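Local structure of histone acetyltransferase (Trypanosoma brucei brucei, 6IF4) at residues K9-L14 against A56-R61; A21-V26 against Y37-V42. The protein probably transfers acetyl groups from acetyl-CoA to protein lysines as a MYST-family enzyme, this fragment being its presumed Tudor domain. One frame throughout, in Å; residues are numbered along the deposited sequence.

Contact 1 (K9-L14 against A56-R61)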
# COMPACT_ATOMS: atom_id res chain seq x y z
N LYS B 9 -7.78 2.21 4.75
CA LYS B 9 -7.14 1.21 5.59
C LYS B 9 -7.01 -0.10 4.83
O LYS B 9 -7.98 -0.58 4.24
CB LYS B 9 -7.93 1.00 6.88
CG LYS B 9 -8.44 2.28 7.50
CD LYS B 9 -8.65 2.12 8.99
CE LYS B 9 -8.77 3.47 9.67
NZ LYS B 9 -7.58 4.32 9.41
N VAL B 10 -5.81 -0.68 4.84
CA VAL B 10 -5.51 -1.90 4.11
C VAL B 10 -4.62 -2.78 4.97
O VAL B 10 -4.13 -2.38 6.02
CB VAL B 10 -4.81 -1.61 2.76
CG1 VAL B 10 -5.70 -0.78 1.84
CG2 VAL B 10 -3.47 -0.93 3.00
N TYR B 11 -4.43 -4.01 4.50
CA TYR B 11 -3.34 -4.87 4.94
C TYR B 11 -2.30 -4.92 3.84
O TYR B 11 -2.64 -5.06 2.66
CB TYR B 11 -3.83 -6.29 5.25
CG TYR B 11 -4.64 -6.42 6.52
CD1 TYR B 11 -4.04 -6.34 7.77
CD2 TYR B 11 -6.02 -6.63 6.47
CE1 TYR B 11 -4.78 -6.46 8.93
CE2 TYR B 11 -6.76 -6.75 7.63
CZ TYR B 11 -6.14 -6.67 8.85
OH TYR B 11 -6.89 -6.79 10.00
N ALA B 12 -1.04 -4.79 4.21
CA ALA B 12 0.05 -4.76 3.25
C ALA B 12 1.12 -5.75 3.67
O ALA B 12 1.46 -5.86 4.85
CB ALA B 12 0.67 -3.36 3.13
N THR B 13 1.64 -6.49 2.69
CA THR B 13 2.73 -7.41 2.99
C THR B 13 3.99 -6.64 3.33
O THR B 13 4.26 -5.55 2.79
CB THR B 13 2.99 -8.35 1.82
OG1 THR B 13 3.34 -7.59 0.66
CG2 THR B 13 1.76 -9.20 1.52
N LEU B 14 4.79 -7.21 4.22
CA LEU B 14 6.08 -6.64 4.58
C LEU B 14 6.92 -7.81 5.08
O LEU B 14 6.68 -8.32 6.18
CB LEU B 14 5.94 -5.57 5.65
CG LEU B 14 7.22 -5.09 6.34
CD1 LEU B 14 8.15 -4.43 5.34
CD2 LEU B 14 6.88 -4.14 7.49
N ALA B 56 0.07 -6.70 -3.46
CA ALA B 56 0.59 -6.79 -2.10
C ALA B 56 -0.40 -6.30 -1.05
O ALA B 56 -0.07 -6.30 0.14
CB ALA B 56 1.90 -6.01 -1.97
N LEU B 57 -1.60 -5.90 -1.46
CA LEU B 57 -2.55 -5.24 -0.57
C LEU B 57 -3.83 -6.05 -0.44
O LEU B 57 -4.22 -6.81 -1.33
CB LEU B 57 -2.90 -3.83 -1.07
CG LEU B 57 -1.74 -2.85 -1.29
CD1 LEU B 57 -2.28 -1.51 -1.76
CD2 LEU B 57 -0.92 -2.69 -0.03
N ARG B 58 -4.50 -5.84 0.69
CA ARG B 58 -5.82 -6.40 0.97
C ARG B 58 -6.65 -5.32 1.64
O ARG B 58 -6.12 -4.49 2.38
CB ARG B 58 -5.76 -7.62 1.90
CG ARG B 58 -5.11 -8.85 1.32
CD ARG B 58 -5.49 -10.08 2.14
NE ARG B 58 -5.08 -10.00 3.54
CZ ARG B 58 -5.91 -9.82 4.56
NH1 ARG B 58 -7.21 -9.70 4.36
NH2 ARG B 58 -5.43 -9.77 5.80
N GLU B 59 -7.95 -5.34 1.38
CA GLU B 59 -8.86 -4.48 2.13
C GLU B 59 -8.77 -4.82 3.61
O GLU B 59 -8.50 -5.96 3.99
CB GLU B 59 -10.30 -4.66 1.65
CG GLU B 59 -10.64 -3.97 0.34
CD GLU B 59 -12.09 -4.18 -0.05
OE1 GLU B 59 -12.43 -3.95 -1.23
OE2 GLU B 59 -12.90 -4.57 0.83
N ARG B 60 -9.00 -3.81 4.44
CA ARG B 60 -9.00 -3.98 5.91
C ARG B 60 -10.26 -3.33 6.49
O ARG B 60 -10.37 -2.13 6.42
CB ARG B 60 -7.71 -3.45 6.53
CG ARG B 60 -7.69 -3.43 8.06
CD ARG B 60 -6.37 -3.09 8.74
NE ARG B 60 -5.76 -1.83 8.43
CZ ARG B 60 -5.80 -0.75 9.20
NH1 ARG B 60 -6.45 -0.78 10.34
NH2 ARG B 60 -5.20 0.36 8.83
N ARG B 61 -11.17 -4.14 7.00
CA ARG B 61 -12.42 -3.65 7.67
C ARG B 61 -13.07 -4.82 8.38
O ARG B 61 -13.74 -5.56 7.65
CB ARG B 61 -13.44 -3.13 6.66
O HOH W 1 -10.42 -1.51 2.98
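Strand 57-59 runs antiparallel to strand 9-13, and main-chain hydrogen bonds join them. Tyr11 and Arg58 form the hydrogen-bonded pair: Tyr11 N reaches Arg58 O at 2.8 Å, and Arg58 N returns a bond to Tyr11 O, each donor in the plane of the carbonyl it meets. Beyond them Thr13 N meets Ala56 O at 3.1 Å, nearly along the C=O axis. At the other end the direct bond from Arg60 N to Lys9 O is weak, and a water links the same two atoms.

The Tyr11 ring lies between two arginines. Over one face Arg58, bent at chi3 (-60°), brings NH2 to 3.3 Å from Tyr11 CD2, its guanidinium 16° from parallel with the ring. Over the opposite face passes the aliphatic part of Arg60, whose CD makes a CH-pi contact 3.7 Å from the centroid of the Tyr11 ring. The chain of Arg60 then turns at chi3 (58°), so that NE donates to Val10 O at 3.0 Å from above the carbonyl plane, while Lys9 CB sits over the rim of one guanidinium face.

Apolar contact is slight: Ala12 CB rests 3.6 Å from Leu57 CD2. Strand 18-28 flanks strand 9-13 on its other edge, where Ala21 O accepts from Arg60 NH2, and Leu57 of outermost strand 57-59 reaches Val39 of strand 35-41, consistent with an SH3-like Tudor fold.

Contact 2 (A21-V26 against Y37-V42)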
# COMPACT_ATOMS: atom_id res chain seq x y z
N ALA B 21 -2.02 -1.23 7.54
CA ALA B 21 -1.37 -0.12 6.87
C ALA B 21 -2.44 0.86 6.37
O ALA B 21 -3.64 0.61 6.48
CB ALA B 21 -0.49 -0.61 5.72
N ILE B 22 -1.97 1.97 5.82
CA ILE B 22 -2.82 2.99 5.23
C ILE B 22 -2.14 3.45 3.95
O ILE B 22 -0.91 3.46 3.85
CB ILE B 22 -3.06 4.19 6.19
CG1 ILE B 22 -3.78 3.75 7.46
CG2 ILE B 22 -3.86 5.30 5.51
CD1 ILE B 22 -3.75 4.79 8.57
N ILE B 23 -2.94 3.82 2.96
CA ILE B 23 -2.41 4.29 1.69
C ILE B 23 -2.20 5.79 1.77
O ILE B 23 -3.15 6.55 1.99
CB ILE B 23 -3.33 3.89 0.54
CG1 ILE B 23 -3.14 2.39 0.31
CG2 ILE B 23 -2.99 4.67 -0.73
CD1 ILE B 23 -4.03 1.82 -0.67
N GLN B 24 -0.96 6.23 1.58
CA GLN B 24 -0.62 7.64 1.66
C GLN B 24 -0.75 8.34 0.33
O GLN B 24 -1.11 9.53 0.29
CB GLN B 24 0.83 7.80 2.12
CG GLN B 24 1.10 7.45 3.57
CD GLN B 24 2.13 8.38 4.18
OE1 GLN B 24 2.18 8.56 5.40
NE2 GLN B 24 2.95 9.00 3.33
N GLU B 25 -0.49 7.64 -0.77
CA GLU B 25 -0.45 8.24 -2.09
C GLU B 25 -0.77 7.17 -3.12
O GLU B 25 -0.55 5.98 -2.89
CB GLU B 25 0.93 8.84 -2.41
CG GLU B 25 1.34 10.02 -1.56
CD GLU B 25 0.52 11.26 -1.84
OE1 GLU B 25 -0.10 11.33 -2.92
OE2 GLU B 25 0.50 12.17 -0.98
N VAL B 26 -1.32 7.60 -4.24
CA VAL B 26 -1.56 6.75 -5.40
C VAL B 26 -0.86 7.39 -6.59
O VAL B 26 -0.88 8.61 -6.75
CB VAL B 26 -3.07 6.57 -5.67
CG1 VAL B 26 -3.30 5.79 -6.95
CG2 VAL B 26 -3.73 5.87 -4.49
N TYR B 37 0.87 2.16 -4.97
CA TYR B 37 0.39 2.78 -3.75
C TYR B 37 1.55 2.96 -2.78
O TYR B 37 2.31 2.02 -2.53
CB TYR B 37 -0.71 1.92 -3.11
CG TYR B 37 -1.80 1.52 -4.09
CD1 TYR B 37 -2.88 2.35 -4.33
CD2 TYR B 37 -1.72 0.32 -4.79
CE1 TYR B 37 -3.87 2.00 -5.22
CE2 TYR B 37 -2.71 -0.04 -5.69
CZ TYR B 37 -3.78 0.80 -5.90
OH TYR B 37 -4.77 0.45 -6.79
N TYR B 38 1.68 4.17 -2.24
CA TYR B 38 2.66 4.45 -1.20
C TYR B 38 1.98 4.16 0.13
O TYR B 38 1.11 4.93 0.57
CB TYR B 38 3.15 5.89 -1.28
CG TYR B 38 4.40 6.14 -0.48
CD1 TYR B 38 5.59 5.49 -0.79
CD2 TYR B 38 4.40 7.02 0.60
CE1 TYR B 38 6.74 5.72 -0.06
CE2 TYR B 38 5.55 7.25 1.33
CZ TYR B 38 6.71 6.60 1.00
OH TYR B 38 7.86 6.82 1.73
N VAL B 39 2.37 3.07 0.77
CA VAL B 39 1.69 2.60 1.96
C VAL B 39 2.51 2.97 3.18
O VAL B 39 3.75 3.00 3.13
CB VAL B 39 1.43 1.07 1.91
CG1 VAL B 39 0.93 0.67 0.52
CG2 VAL B 39 2.67 0.29 2.28
N HIS B 40 1.82 3.31 4.26
CA HIS B 40 2.45 3.51 5.56
C HIS B 40 1.96 2.42 6.50
O HIS B 40 0.75 2.22 6.65
CB HIS B 40 2.12 4.89 6.13
CG HIS B 40 2.50 5.06 7.57
ND1 HIS B 40 3.81 5.05 8.00
CD2 HIS B 40 1.74 5.23 8.68
CE1 HIS B 40 3.84 5.21 9.31
NE2 HIS B 40 2.60 5.32 9.75
N TYR B 41 2.89 1.69 7.10
CA TYR B 41 2.53 0.66 8.06
C TYR B 41 2.17 1.34 9.37
O TYR B 41 2.96 2.12 9.91
CB TYR B 41 3.66 -0.35 8.24
CG TYR B 41 3.99 -1.07 6.97
CD1 TYR B 41 3.32 -2.24 6.62
CD2 TYR B 41 4.94 -0.57 6.09
CE1 TYR B 41 3.62 -2.90 5.44
CE2 TYR B 41 5.24 -1.22 4.92
CZ TYR B 41 4.57 -2.38 4.60
OH TYR B 41 4.88 -3.02 3.42
N VAL B 42 0.98 1.04 9.86
CA VAL B 42 0.37 1.79 10.95
C VAL B 42 1.20 1.70 12.23
O VAL B 42 1.28 2.66 13.00
CB VAL B 42 -1.06 1.26 11.14
CG1 VAL B 42 -1.49 1.42 12.54
CG2 VAL B 42 -2.00 1.97 10.16
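Gln24 marks the irregular point of the hairpin formed by strands 18-28 and 35-41. It and Glu25 together face Tyr38, a classic beta bulge in which Tyr38 O receives a short bond from Gln24 N (2.6 Å), nearly along the C=O axis, and a weak one from Glu25 N. From there the Gln24 side chain leans over the partner strand. Gln24 CB lies 3.3 Å from Tyr38 O; CG, anti to the carbonyl carbon (chi1 -71°), packs against His40 CB. At the tip the two ends of the Gln24 amide have different neighbours: OE1 lies 3.7 Å from His40 CB, whereas NE2 comes to the edge of the Tyr38 ring, 3.7 Å from Tyr38 CD2, with amide and ring planes 63° apart.

Within the bulge Tyr38 N donates to Glu25 O from above the carbonyl plane; beyond it Ile22 and His40 exchange two bonds as a regular hydrogen-bonded pair. On the face carrying Ile23, Val26 CG2 meets the edge of the Tyr37 ring at CD1 (3.6 Å), and Ile23 CD1 approaches Tyr37 CD1 at 3.9 Å. Strand 9-13 borders the hairpin beside Ala21, and strand 50-53 pairs with strand 35-41 through Tyr37 and Val39.

Both contacts are antiparallel pairings in one sheet, and contact 2 is nested in the chain loop closed by contact 1. The hairpin 21-26/37-42 occupies the middle of the strand order and sends aliphatic and tyrosine side chains to one face, largely buried, while Tyr38 and His40 on the other are partly exposed; 9-14/56-61 involves an outermost strand and is more exposed, its side-chain chemistry dominated by arginines around a tyrosine. Strands 9-13 and 18-28 are neighbours, but other contacts reach between strands not adjacent in the sheet: Tyr41 OH probably bonds Thr13 O (2.7 Å), and Leu57 CD1 packs against Tyr37 CD2 at 3.6 Å, consistent with a sheet closing into an SH3-like barrel.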